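Local atomic coordinates of plasmin and fibronectin-binding protein A (Streptococcus pneumoniae, PDB entry 4MR0), a protein that acts as a fibronectin-dependent adhesin and invasin on the pneumococcal surface, binding human fibronectin, plasmin, plasminogen and serum albumin. Residues Val387-Asn392 and Ala434-Asn439; Tyr405-Ala410 and Asp442-Ala447; Asn414-Lys419 and Ala451-Glu456; Lys429-Ala434 and Ser462-Thr467; Asn497-Gly502 and Tyr523-Lys528. All blocks are in the same frame, centred on the assembly; numbering follows the deposited sequence.

Contact 1. Residues Val387-Asn392 and Ala434-Asn439; sequences VLIKGN and AENIFN
Ile389 opens the contact through its carbonyl oxygen, which takes two hydrogen bonds from the next coil, one from a backbone and one from a side chain. Ala434 N donates to Ile389 O at 3.0 Å in the ordinary parallel-strand manner, and Asn436 ND2 reaches Ile389 O at 2.9 Å with a nearly straight N-H. The two donors arrive from opposite faces of the carbonyl plane, the amide standing well above it.

Lys390 pairs with Ala434 in a parallel bridge. Its aliphatic chain runs beside that of Glu435, both pointing the same way, with Lys390 CD 3.9 Å from Glu435 OE2; the charged atoms themselves stay apart. Gly391 turns the chain with positive phi, and Gly391 N donates to Ala434 O.

Asn392 and Asn436 form a step of an asparagine ladder. Their amides lie side by side and nearly coplanar, the planes 8° apart, and Asn392 ND2 donates to Asn436 OD1 over 3.0 Å in the plane of the acceptor carbonyl. Asn436 CG lies anti to its carbonyl carbon (chi1 -62°), beside the backbone N; OD1 also accepts from Asn392 N at 2.9 Å. Past the bend, Ile437 N meets Asn392 O at 2.8 Å and pairing resumes. Asn392 continues the ladder backward to Ile366 O and Asn369 N.

Both amide atoms of the buried Asn436 thus have backbone partners in the preceding coil. The ladder fixes the rotation of each amide and supplies hydrogen bonds where the bend interrupts the regular strand pattern, as in parallel beta-helices of the pectate lyase type.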
# COMPACT_ATOMS: atom_id res chain seq x y z
N VAL A 387 10.08 4.04 -7.90
CA VAL A 387 8.98 4.38 -7.03
C VAL A 387 9.16 5.79 -6.51
O VAL A 387 10.29 6.23 -6.24
CB VAL A 387 8.93 3.44 -5.81
CG1 VAL A 387 7.75 3.79 -4.92
CG2 VAL A 387 8.85 1.99 -6.28
N LEU A 388 8.05 6.51 -6.37
CA LEU A 388 8.09 7.87 -5.85
C LEU A 388 7.04 8.00 -4.76
O LEU A 388 5.84 7.90 -5.02
CB LEU A 388 7.84 8.90 -6.96
CG LEU A 388 7.77 10.36 -6.48
CD1 LEU A 388 9.09 10.74 -5.80
CD2 LEU A 388 7.49 11.29 -7.66
N ILE A 389 7.50 8.19 -3.53
CA ILE A 389 6.63 8.37 -2.37
C ILE A 389 6.89 9.81 -1.97
O ILE A 389 7.89 10.12 -1.31
CB ILE A 389 7.05 7.42 -1.24
CG1 ILE A 389 6.96 5.97 -1.74
CG2 ILE A 389 6.15 7.63 -0.03
CD1 ILE A 389 7.82 4.99 -0.97
N LYS A 390 5.98 10.70 -2.37
CA LYS A 390 6.17 12.12 -2.13
C LYS A 390 5.00 12.93 -1.61
O LYS A 390 3.85 12.75 -2.02
CB LYS A 390 6.67 12.74 -3.44
CG LYS A 390 6.85 14.24 -3.44
CD LYS A 390 7.70 14.65 -4.63
CE LYS A 390 7.03 15.73 -5.46
NZ LYS A 390 5.76 15.24 -6.07
N GLY A 391 5.32 13.85 -0.69
CA GLY A 391 4.32 14.74 -0.12
C GLY A 391 3.19 14.11 0.66
O GLY A 391 2.10 14.70 0.77
N ASN A 392 3.43 12.93 1.22
CA ASN A 392 2.41 12.23 2.00
C ASN A 392 2.52 12.60 3.48
O ASN A 392 3.55 13.07 3.94
CB ASN A 392 2.58 10.72 1.85
CG ASN A 392 2.43 10.25 0.42
OD1 ASN A 392 1.32 10.12 -0.09
ND2 ASN A 392 3.57 10.01 -0.24
N ALA A 434 10.50 11.38 -0.70
CA ALA A 434 10.75 12.80 -0.53
C ALA A 434 9.59 13.66 -0.06
O ALA A 434 8.43 13.38 -0.34
CB ALA A 434 11.26 13.36 -1.85
N GLU A 435 9.94 14.71 0.68
CA GLU A 435 8.97 15.68 1.16
C GLU A 435 7.73 15.13 1.86
O GLU A 435 6.63 15.67 1.71
CB GLU A 435 8.54 16.56 -0.03
CG GLU A 435 9.70 17.28 -0.72
CD GLU A 435 9.46 17.51 -2.20
OE1 GLU A 435 8.44 18.15 -2.56
OE2 GLU A 435 10.31 17.07 -3.02
N ASN A 436 7.91 14.06 2.63
CA ASN A 436 6.79 13.48 3.38
C ASN A 436 6.86 14.00 4.81
O ASN A 436 7.94 14.33 5.30
CB ASN A 436 6.90 11.95 3.40
CG ASN A 436 6.83 11.34 2.01
OD1 ASN A 436 5.76 11.24 1.42
ND2 ASN A 436 7.98 10.95 1.48
N ILE A 437 5.71 14.07 5.48
CA ILE A 437 5.68 14.53 6.86
C ILE A 437 5.26 13.36 7.74
O ILE A 437 4.28 12.67 7.43
CB ILE A 437 4.67 15.67 7.08
CG1 ILE A 437 4.97 16.84 6.14
CG2 ILE A 437 4.73 16.15 8.54
CD1 ILE A 437 4.51 16.62 4.72
N PHE A 438 6.00 13.12 8.82
CA PHE A 438 5.67 12.05 9.74
C PHE A 438 5.42 12.63 11.13
O PHE A 438 6.23 13.41 11.64
CB PHE A 438 6.81 11.02 9.85
CG PHE A 438 7.21 10.40 8.53
CD1 PHE A 438 7.97 11.12 7.61
CD2 PHE A 438 6.86 9.09 8.23
CE1 PHE A 438 8.38 10.53 6.41
CE2 PHE A 438 7.26 8.50 7.04
CZ PHE A 438 8.02 9.22 6.12
N ASN A 439 4.29 12.27 11.74
CA ASN A 439 3.95 12.72 13.08
C ASN A 439 3.80 11.44 13.88
O ASN A 439 2.78 10.76 13.80
CB ASN A 439 2.64 13.52 13.08
CG ASN A 439 2.74 14.77 12.24
OD1 ASN A 439 3.61 15.62 12.47
ND2 ASN A 439 1.85 14.90 11.25

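Contact 2. Residues Tyr405-Ala410 and Asp442-Ala447; sequences YRESGA and DPKTKA
Tyr405 and Asp442 reach toward each other tip to tip, the phenol OH donating to Asp442 OD1 in a short bond of 2.5 Å. The carboxylate lies at the edge of the ring and is turned 81° to it, and the hydroxyl meets OD1 on its syn side. Tyr405 CG is anti to the backbone N (chi1 -174°), and the hydroxyl at the far end of the ring makes the contact. Lys444 crosses the tyrosine at about a right angle, its CD 3.2 Å from Tyr405 OH, before its CE passes Glu407 O at 3.1 Å.

Backbone pairing lies beside this group. Ala410 N donates to Lys444 O, and Lys446 N returns an almost straight bond to Ala410 O at 2.8 Å; between them Ala410 bridges Thr445 in parallel.

A second shell holds the carboxylate. Thr445 OG1 donates to Asp442 OD2 at 2.7 Å, on the anti lone pair of that oxygen, while a water gives one proton to Asp442 OD2 and the other to Arg406 O. Both segments contain type I turns, Arg406 to Gly409 and Asp442 to Thr445, and Arg406 NH1 closes over the first onto Gly409 O.

Farther out, Lys444 NZ forms a salt bridge with Glu479 and Arg406 NE one with Asp296. The contact joins the loop leading into strand 410-415 to the start of strand 445-451, its neighbour in the sheet, while Asp442 and Thr445 pack on Lys396 of strand 387-396.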
# COMPACT_ATOMS: atom_id res chain seq x y z
N TYR A 405 -3.16 -2.15 17.12
CA TYR A 405 -1.80 -1.83 17.55
C TYR A 405 -0.95 -3.07 17.43
O TYR A 405 -1.36 -4.16 17.83
CB TYR A 405 -1.77 -1.32 18.99
CG TYR A 405 -0.40 -0.83 19.41
CD1 TYR A 405 0.11 0.38 18.94
CD2 TYR A 405 0.41 -1.60 20.25
CE1 TYR A 405 1.40 0.81 19.27
CE2 TYR A 405 1.70 -1.19 20.59
CZ TYR A 405 2.18 0.02 20.10
OH TYR A 405 3.46 0.41 20.42
N ARG A 406 0.25 -2.90 16.87
CA ARG A 406 1.17 -4.01 16.68
C ARG A 406 2.32 -3.95 17.69
O ARG A 406 3.16 -3.05 17.64
CB ARG A 406 1.72 -3.97 15.25
CG ARG A 406 2.58 -5.14 14.86
CD ARG A 406 2.68 -5.23 13.34
NE ARG A 406 3.39 -6.42 12.89
CZ ARG A 406 4.71 -6.57 12.94
NH1 ARG A 406 5.48 -5.60 13.41
NH2 ARG A 406 5.25 -7.69 12.49
N GLU A 407 2.33 -4.90 18.62
CA GLU A 407 3.36 -4.97 19.66
C GLU A 407 4.76 -5.08 19.07
O GLU A 407 5.73 -4.60 19.65
CB GLU A 407 3.12 -6.17 20.58
CG GLU A 407 1.91 -6.03 21.49
CD GLU A 407 1.93 -4.74 22.30
OE1 GLU A 407 3.02 -4.37 22.79
OE2 GLU A 407 0.87 -4.11 22.44
N SER A 408 4.85 -5.72 17.91
CA SER A 408 6.13 -5.92 17.23
C SER A 408 6.65 -4.63 16.61
O SER A 408 7.78 -4.58 16.13
CB SER A 408 5.98 -6.99 16.16
OG SER A 408 6.95 -8.02 16.31
N GLY A 409 5.82 -3.59 16.61
CA GLY A 409 6.24 -2.31 16.06
C GLY A 409 5.73 -2.02 14.66
O GLY A 409 4.93 -2.78 14.10
N ALA A 410 6.20 -0.91 14.09
CA ALA A 410 5.78 -0.50 12.76
C ALA A 410 6.85 0.35 12.08
O ALA A 410 7.75 0.88 12.74
CB ALA A 410 4.48 0.29 12.85
N ASP A 442 4.01 6.98 18.78
CA ASP A 442 4.26 5.61 19.22
C ASP A 442 5.76 5.34 19.27
O ASP A 442 6.45 5.45 18.27
CB ASP A 442 3.59 4.62 18.27
CG ASP A 442 3.94 3.18 18.58
OD1 ASP A 442 3.91 2.81 19.78
OD2 ASP A 442 4.23 2.41 17.64
N PRO A 443 6.28 4.97 20.46
CA PRO A 443 7.72 4.70 20.60
C PRO A 443 8.23 3.49 19.82
O PRO A 443 9.44 3.31 19.66
CB PRO A 443 7.90 4.55 22.11
CG PRO A 443 6.57 4.05 22.57
CD PRO A 443 5.60 4.88 21.76
N LYS A 444 7.31 2.65 19.33
CA LYS A 444 7.70 1.46 18.58
C LYS A 444 7.62 1.67 17.07
O LYS A 444 7.88 0.74 16.30
CB LYS A 444 6.80 0.28 18.97
CG LYS A 444 7.07 -0.31 20.35
CD LYS A 444 6.09 -1.44 20.64
CE LYS A 444 6.65 -2.42 21.65
NZ LYS A 444 6.99 -1.76 22.94
N THR A 445 7.27 2.87 16.64
CA THR A 445 7.14 3.16 15.22
C THR A 445 8.33 3.88 14.60
O THR A 445 8.77 4.93 15.08
CB THR A 445 5.85 3.96 14.91
OG1 THR A 445 4.71 3.12 15.13
CG2 THR A 445 5.84 4.44 13.46
N LYS A 446 8.84 3.30 13.52
CA LYS A 446 9.97 3.83 12.77
C LYS A 446 9.35 4.61 11.61
O LYS A 446 8.37 4.16 11.01
CB LYS A 446 10.80 2.66 12.25
CG LYS A 446 12.19 3.02 11.74
CD LYS A 446 12.85 1.79 11.13
CE LYS A 446 14.12 1.41 11.87
NZ LYS A 446 14.01 0.07 12.51
N ALA A 447 9.90 5.77 11.29
CA ALA A 447 9.35 6.57 10.19
C ALA A 447 9.67 5.96 8.83
O ALA A 447 8.78 5.62 8.06
CB ALA A 447 9.88 8.00 10.26
O HOH W 1 3.47 -0.28 16.68

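Contact 3. Residues Asn414-Lys419 and Ala451-Glu456; sequences NAYSYK and AKDSAE
Asp453 and Tyr416 cross obliquely, their carboxylate and ring planes 78° apart. The acid approaches the base of the tyrosine, with Asp453 OD1 3.5 Å from Tyr416 CB and close to the plane of the ring at its edge. Tyr416 CG occupies the crowded position between its backbone N and carbonyl carbon (chi1 75°), and the contact is made at CB and the near edge of the ring, not at the hydroxyl.

The same carboxylate oxygen takes the next backbone amide: Ser417 N donates to Asp453 OD1 at 2.9 Å, with an angle of 165° at the hydrogen. Asp453 OD2 forms a salt bridge with Arg449, whose guanidinium also binds Asn414 OD1, so one arginine links strand 410-415, through Asn414, to the loop carrying Asp453.

Ser417 points toward the partner chain. Its hydroxyl donates to Ala451 O at 3.0 Å, in the carbonyl plane and on a lone pair, and sits 3.2 Å from Lys452 CA. Before these side chains, the strands finish their regular pairing with Ala451 N bonded to Ala415 O at 2.9 Å. One water adds a second link, giving its protons to Ala415 O and Ala451 O.

Where strand pairing gives out, side-chain groups take over its acceptors and donors: a serine hydroxyl and a water satisfy Ala451 O, and a carboxylate receives Ser417 N. The arginine would be expected to stabilise the negative charge of Asp453 and to steady the carboxylate that holds the departing loop.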
# COMPACT_ATOMS: atom_id res chain seq x y z
N ASN A 414 8.32 1.32 4.46
CA ASN A 414 9.20 0.17 4.62
C ASN A 414 9.45 -0.54 3.30
O ASN A 414 8.66 -1.39 2.89
CB ASN A 414 8.56 -0.79 5.63
CG ASN A 414 9.46 -1.96 6.00
OD1 ASN A 414 10.56 -2.10 5.47
ND2 ASN A 414 8.98 -2.81 6.91
N ALA A 415 10.53 -0.18 2.62
CA ALA A 415 10.89 -0.82 1.35
C ALA A 415 11.87 -1.91 1.76
O ALA A 415 13.04 -1.62 2.01
CB ALA A 415 11.58 0.17 0.42
N TYR A 416 11.39 -3.15 1.80
CA TYR A 416 12.22 -4.26 2.23
C TYR A 416 12.49 -5.28 1.13
O TYR A 416 12.05 -5.12 -0.01
CB TYR A 416 11.57 -4.95 3.43
CG TYR A 416 10.38 -5.81 3.07
CD1 TYR A 416 9.16 -5.24 2.70
CD2 TYR A 416 10.47 -7.21 3.09
CE1 TYR A 416 8.06 -6.04 2.35
CE2 TYR A 416 9.39 -8.01 2.74
CZ TYR A 416 8.19 -7.43 2.37
OH TYR A 416 7.13 -8.24 2.05
N SER A 417 13.21 -6.34 1.48
CA SER A 417 13.55 -7.39 0.53
C SER A 417 12.86 -8.70 0.88
O SER A 417 12.86 -9.13 2.04
CB SER A 417 15.07 -7.60 0.51
OG SER A 417 15.74 -6.41 0.11
N TYR A 418 12.27 -9.34 -0.13
CA TYR A 418 11.57 -10.61 0.05
C TYR A 418 12.53 -11.66 0.61
O TYR A 418 13.65 -11.81 0.13
CB TYR A 418 11.03 -11.09 -1.30
CG TYR A 418 10.11 -12.30 -1.19
CD1 TYR A 418 8.87 -12.20 -0.57
CD2 TYR A 418 10.49 -13.54 -1.71
CE1 TYR A 418 8.02 -13.30 -0.45
CE2 TYR A 418 9.65 -14.65 -1.60
CZ TYR A 418 8.42 -14.53 -0.97
OH TYR A 418 7.58 -15.61 -0.83
N LYS A 419 12.08 -12.39 1.64
CA LYS A 419 12.90 -13.43 2.26
C LYS A 419 13.19 -14.56 1.28
O LYS A 419 12.31 -15.38 1.00
CB LYS A 419 12.21 -13.98 3.51
CG LYS A 419 13.02 -15.05 4.24
CD LYS A 419 12.46 -15.29 5.63
CE LYS A 419 13.35 -16.24 6.42
NZ LYS A 419 12.94 -16.31 7.85
N ALA A 451 15.65 -1.50 3.24
CA ALA A 451 16.65 -2.50 3.56
C ALA A 451 16.68 -3.79 2.78
O ALA A 451 15.73 -4.16 2.09
CB ALA A 451 16.53 -2.83 5.04
N LYS A 452 17.83 -4.45 2.88
CA LYS A 452 18.01 -5.79 2.34
C LYS A 452 18.22 -6.44 3.70
O LYS A 452 19.34 -6.53 4.20
CB LYS A 452 19.26 -5.93 1.47
CG LYS A 452 19.29 -7.30 0.80
CD LYS A 452 20.44 -7.50 -0.15
CE LYS A 452 21.76 -7.62 0.59
NZ LYS A 452 22.81 -8.10 -0.35
N ASP A 453 17.09 -6.81 4.30
CA ASP A 453 17.02 -7.38 5.64
C ASP A 453 18.06 -8.41 6.06
O ASP A 453 18.34 -8.54 7.24
CB ASP A 453 15.60 -7.94 5.86
CG ASP A 453 14.52 -7.03 5.29
OD1 ASP A 453 14.42 -6.94 4.05
OD2 ASP A 453 13.79 -6.40 6.08
N SER A 454 18.63 -9.13 5.10
CA SER A 454 19.63 -10.14 5.42
C SER A 454 20.83 -10.13 4.48
O SER A 454 20.68 -9.96 3.27
CB SER A 454 19.00 -11.53 5.43
OG SER A 454 19.99 -12.54 5.58
N ALA A 455 22.01 -10.32 5.05
CA ALA A 455 23.24 -10.36 4.27
C ALA A 455 23.21 -11.58 3.37
O ALA A 455 23.97 -11.68 2.40
CB ALA A 455 24.44 -10.42 5.20
N GLU A 456 22.33 -12.52 3.69
CA GLU A 456 22.20 -13.75 2.91
C GLU A 456 21.45 -13.58 1.59
O GLU A 456 21.55 -14.43 0.71
CB GLU A 456 21.53 -14.85 3.75
CG GLU A 456 22.39 -15.40 4.86
CD GLU A 456 21.86 -16.71 5.42
OE1 GLU A 456 20.79 -16.70 6.07
OE2 GLU A 456 22.50 -17.76 5.19
O HOH W 2 14.54 -2.42 -0.05

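Contact 4. Residues Lys429-Ala434 and Ser462-Thr467; sequences KQVVIA and SDITVT
Lys429 to Ala434 and Ser462 to Thr467 run side by side, residue matched to residue; strands 431-434 and 462-467 within them are parallel, with axes 4.8 Å apart and only 3° from alignment. Hydrogen bonds alternate between the chains. Val431 N donates to Asp463 O, Thr465 N to Val431 O at 2.8 Å, and Ile433 N to Thr465 O at 2.8 Å, the last almost straight at 172°. Thr467 N then bonds to Ile433 O. At the opening end, where the chain turns a corner at Gln430, Gln430 N donates to Ser462 O at 3.0 Å. Between these bonds, CA-H groups of Val432, Val466 and others approach carbonyl oxygens opposite.

Apolar packing occupies the face bearing Val431, Ile433, Ile464 and Val466. Ile464 and Val431 lie alongside each other, and the CD1 methyl of Ile464 comes 3.9 Å from Val431 CB. Ile433 CD1 and Val466 CG2 are a looser pair at 4.3 Å; Ile448 and Val450 of strand 445-451 pack against this face from within.

The other face carries Lys429, Val432, Ala434, Ser462, Thr465 and Thr467. There Ser462 OG touches the methylene chain of Lys429 at CG, 3.5 Å away, while Lys429 NZ goes to Asp426. Thr467 OG1 lies between its backbone N and carbonyl carbon (chi1 57°), which brings it 3.5 Å from Ala434 CB. At the corner Gln430 and Asp463 point the same way.

Aliphatic side chains thus stack on aliphatic ones along the inward face: the architecture of a right-handed parallel beta-helix, here entering the fourth PbH1 repeat.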
# COMPACT_ATOMS: atom_id res chain seq x y z
N LYS A 429 14.79 -1.00 -6.39
CA LYS A 429 15.77 -0.09 -6.96
C LYS A 429 15.07 1.18 -7.41
O LYS A 429 13.89 1.15 -7.78
CB LYS A 429 16.49 -0.72 -8.16
CG LYS A 429 17.36 -1.91 -7.82
CD LYS A 429 17.95 -2.54 -9.08
CE LYS A 429 18.57 -3.89 -8.76
NZ LYS A 429 17.55 -4.81 -8.20
N GLN A 430 15.79 2.30 -7.39
CA GLN A 430 15.23 3.57 -7.81
C GLN A 430 14.01 3.93 -6.98
O GLN A 430 12.90 4.06 -7.49
CB GLN A 430 14.85 3.51 -9.30
CG GLN A 430 16.04 3.27 -10.22
CD GLN A 430 15.62 2.95 -11.64
OE1 GLN A 430 15.77 1.82 -12.11
NE2 GLN A 430 15.10 3.95 -12.35
N VAL A 431 14.22 4.08 -5.68
CA VAL A 431 13.14 4.45 -4.78
C VAL A 431 13.42 5.84 -4.24
O VAL A 431 14.51 6.11 -3.71
CB VAL A 431 13.02 3.48 -3.58
CG1 VAL A 431 11.93 3.96 -2.64
CG2 VAL A 431 12.72 2.06 -4.07
N VAL A 432 12.44 6.73 -4.39
CA VAL A 432 12.58 8.09 -3.90
C VAL A 432 11.51 8.33 -2.85
O VAL A 432 10.31 8.14 -3.10
CB VAL A 432 12.43 9.12 -5.06
CG1 VAL A 432 12.48 10.55 -4.50
CG2 VAL A 432 13.53 8.92 -6.08
N ILE A 433 11.95 8.73 -1.67
CA ILE A 433 11.08 9.03 -0.54
C ILE A 433 11.38 10.50 -0.25
O ILE A 433 12.39 10.82 0.37
CB ILE A 433 11.45 8.15 0.67
CG1 ILE A 433 11.28 6.68 0.28
CG2 ILE A 433 10.57 8.48 1.85
CD1 ILE A 433 11.89 5.71 1.28
N ALA A 434 10.50 11.38 -0.70
CA ALA A 434 10.75 12.80 -0.53
C ALA A 434 9.59 13.66 -0.06
O ALA A 434 8.43 13.38 -0.34
CB ALA A 434 11.26 13.36 -1.85
N SER A 462 19.40 -0.70 -4.58
CA SER A 462 20.21 0.45 -4.97
C SER A 462 19.40 1.62 -5.48
O SER A 462 18.20 1.50 -5.74
CB SER A 462 21.21 0.02 -6.05
OG SER A 462 20.52 -0.57 -7.14
N ASP A 463 20.07 2.77 -5.62
CA ASP A 463 19.45 4.00 -6.10
C ASP A 463 18.29 4.35 -5.17
O ASP A 463 17.13 4.36 -5.57
CB ASP A 463 18.96 3.81 -7.54
CG ASP A 463 20.11 3.57 -8.50
OD1 ASP A 463 20.91 4.50 -8.72
OD2 ASP A 463 20.21 2.44 -9.04
N ILE A 464 18.64 4.63 -3.92
CA ILE A 464 17.68 4.97 -2.88
C ILE A 464 17.90 6.43 -2.51
O ILE A 464 19.02 6.83 -2.21
CB ILE A 464 17.92 4.11 -1.62
CG1 ILE A 464 17.87 2.62 -1.97
CG2 ILE A 464 16.89 4.47 -0.56
CD1 ILE A 464 16.57 2.17 -2.63
N THR A 465 16.82 7.21 -2.51
CA THR A 465 16.91 8.63 -2.16
C THR A 465 15.89 9.00 -1.10
O THR A 465 14.68 8.78 -1.27
CB THR A 465 16.66 9.53 -3.40
OG1 THR A 465 17.68 9.29 -4.38
CG2 THR A 465 16.66 11.01 -3.02
N VAL A 466 16.37 9.57 0.00
CA VAL A 466 15.52 10.00 1.10
C VAL A 466 15.85 11.48 1.31
O VAL A 466 16.87 11.82 1.93
CB VAL A 466 15.81 9.22 2.40
CG1 VAL A 466 14.86 9.67 3.49
CG2 VAL A 466 15.65 7.71 2.15
N THR A 467 14.98 12.35 0.80
CA THR A 467 15.24 13.79 0.88
C THR A 467 14.09 14.67 1.34
O THR A 467 12.92 14.38 1.07
CB THR A 467 15.67 14.33 -0.49
OG1 THR A 467 14.66 14.01 -1.46
CG2 THR A 467 16.99 13.72 -0.92

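Contact 5. Residues Asn497-Gly502 and Tyr523-Lys528; sequences NSIFGG and YNLSGK
Gly501 N donates to Tyr523 O at 2.8 Å, the shortest polar bond of the contact. One step back, Tyr523 N bonds to Ile499 O at 2.9 Å, and Phe500 and Tyr523 thereby face each other in a parallel bridge. Beyond it, Gly502 O accepts from Ser526 N at 2.9 Å. A water spans the gap between these pairings, accepting from Gly502 N and donating to Asn524 O.

The aromatic side chains follow the bridge outward, side by side and pointing the same way. They form an offset stack with centroids 4.5 Å apart and planes at 20°. Tyr523 CD2 lies over one face of the phenylalanine ring, toward its rim, and comes 3.3 Å from Phe500 CE2. Both rings have CG anti to the carbonyl carbon, chi1 being -61° in Phe500 and -55° in Tyr523, so both CG atoms leave their strands in the same direction. The tyrosine hydroxyl bonds to Gln521.

Leu525 fills the other side of the backbone, crossing Ile499 at about a right angle. Its CD1 is 4.1 Å from Ile499 CG2 and 3.4 Å from Ile499 O.

Gly501 and Gly502 both adopt positive phi, in backbone conformations that would press a beta-carbon against the preceding carbonyl. The chain can therefore leave the strand yet stay bonded to the next coil, with the partly exposed aromatic stack adding dispersion contact to three backbone hydrogen bonds, and with 497-502 lying in the fifth PbH1 repeat.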
# COMPACT_ATOMS: atom_id res chain seq x y z
N ASN A 497 16.87 16.26 5.31
CA ASN A 497 15.74 15.77 6.07
C ASN A 497 15.76 16.48 7.42
O ASN A 497 16.84 16.81 7.94
CB ASN A 497 15.85 14.25 6.27
CG ASN A 497 15.77 13.48 4.95
OD1 ASN A 497 14.70 13.36 4.36
ND2 ASN A 497 16.91 12.96 4.50
N SER A 498 14.58 16.74 7.98
CA SER A 498 14.47 17.39 9.28
C SER A 498 13.87 16.41 10.28
O SER A 498 12.77 15.90 10.08
CB SER A 498 13.58 18.64 9.20
OG SER A 498 14.20 19.68 8.46
N ILE A 499 14.59 16.14 11.36
CA ILE A 499 14.12 15.21 12.38
C ILE A 499 13.96 15.88 13.75
O ILE A 499 14.95 16.31 14.36
CB ILE A 499 15.09 14.02 12.52
CG1 ILE A 499 15.28 13.36 11.15
CG2 ILE A 499 14.55 13.02 13.53
CD1 ILE A 499 16.24 12.19 11.15
N PHE A 500 12.72 15.96 14.22
CA PHE A 500 12.43 16.57 15.52
C PHE A 500 12.04 15.53 16.57
O PHE A 500 10.91 15.04 16.57
CB PHE A 500 11.26 17.57 15.42
CG PHE A 500 11.51 18.72 14.49
CD1 PHE A 500 11.45 18.56 13.11
CD2 PHE A 500 11.77 20.00 15.01
CE1 PHE A 500 11.65 19.65 12.25
CE2 PHE A 500 11.96 21.09 14.16
CZ PHE A 500 11.90 20.91 12.78
N GLY A 501 12.97 15.19 17.46
CA GLY A 501 12.65 14.23 18.51
C GLY A 501 13.09 12.80 18.29
O GLY A 501 13.40 12.38 17.18
N GLY A 502 13.12 12.04 19.38
CA GLY A 502 13.51 10.65 19.31
C GLY A 502 14.87 10.38 19.92
O GLY A 502 15.39 11.19 20.70
N TYR A 523 16.81 17.98 15.83
CA TYR A 523 16.38 18.78 16.97
C TYR A 523 15.87 17.90 18.10
O TYR A 523 15.10 16.96 17.89
CB TYR A 523 15.25 19.72 16.56
CG TYR A 523 15.58 20.62 15.40
CD1 TYR A 523 16.28 21.80 15.58
CD2 TYR A 523 15.19 20.27 14.10
CE1 TYR A 523 16.59 22.63 14.51
CE2 TYR A 523 15.49 21.09 13.02
CZ TYR A 523 16.19 22.27 13.23
OH TYR A 523 16.49 23.07 12.16
N ASN A 524 16.29 18.22 19.32
CA ASN A 524 15.86 17.51 20.50
C ASN A 524 15.97 15.99 20.42
O ASN A 524 15.05 15.27 20.81
CB ASN A 524 14.42 17.91 20.82
CG ASN A 524 14.22 19.41 20.83
OD1 ASN A 524 14.84 20.13 21.61
ND2 ASN A 524 13.35 19.91 19.95
N LEU A 525 17.10 15.49 19.92
CA LEU A 525 17.33 14.06 19.83
C LEU A 525 18.17 13.64 21.04
O LEU A 525 19.04 14.38 21.47
CB LEU A 525 18.07 13.69 18.54
CG LEU A 525 17.22 13.33 17.31
CD1 LEU A 525 16.39 14.53 16.89
CD2 LEU A 525 18.14 12.91 16.17
N SER A 526 17.90 12.45 21.57
CA SER A 526 18.62 11.96 22.74
C SER A 526 19.78 11.02 22.40
O SER A 526 20.59 10.69 23.27
CB SER A 526 17.65 11.23 23.68
OG SER A 526 17.19 10.02 23.10
N GLY A 527 19.87 10.59 21.15
CA GLY A 527 20.94 9.70 20.75
C GLY A 527 21.78 10.24 19.61
O GLY A 527 21.74 11.43 19.32
N LYS A 528 22.54 9.36 18.96
CA LYS A 528 23.39 9.78 17.84
C LYS A 528 22.56 10.24 16.65
O LYS A 528 21.67 9.53 16.19
CB LYS A 528 24.30 8.64 17.39
CG LYS A 528 25.75 8.79 17.84
CD LYS A 528 26.69 7.94 16.99
CE LYS A 528 26.39 6.45 17.12
NZ LYS A 528 27.28 5.61 16.27
O HOH W 3 12.95 13.28 22.25

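Followed from the N terminus, the chain enters contact 1 at 387-392, contact 2 at 405-410 and contact 3 at 414-419 before any of them closes. Contact 4 opens at 429-434; contact 1 then closes at 434-439, contact 2 at 442-447, contact 3 at 451-456 and contact 4 at 462-467. These four cross one another, as expected when successive coils of a beta-helix meet. Contacts 1 and 4 share Ala434 and join strands 387-396, 431-440 and 462-473. Contacts 2 and 3 tie the two ends of strands 410-415 and 445-451. Contact 5 follows in series, opening at 497-502 and closing at 523-528, and ties the end of strand 490-500 to that of 515-523; Asn497 bonds Val466 of contact 4.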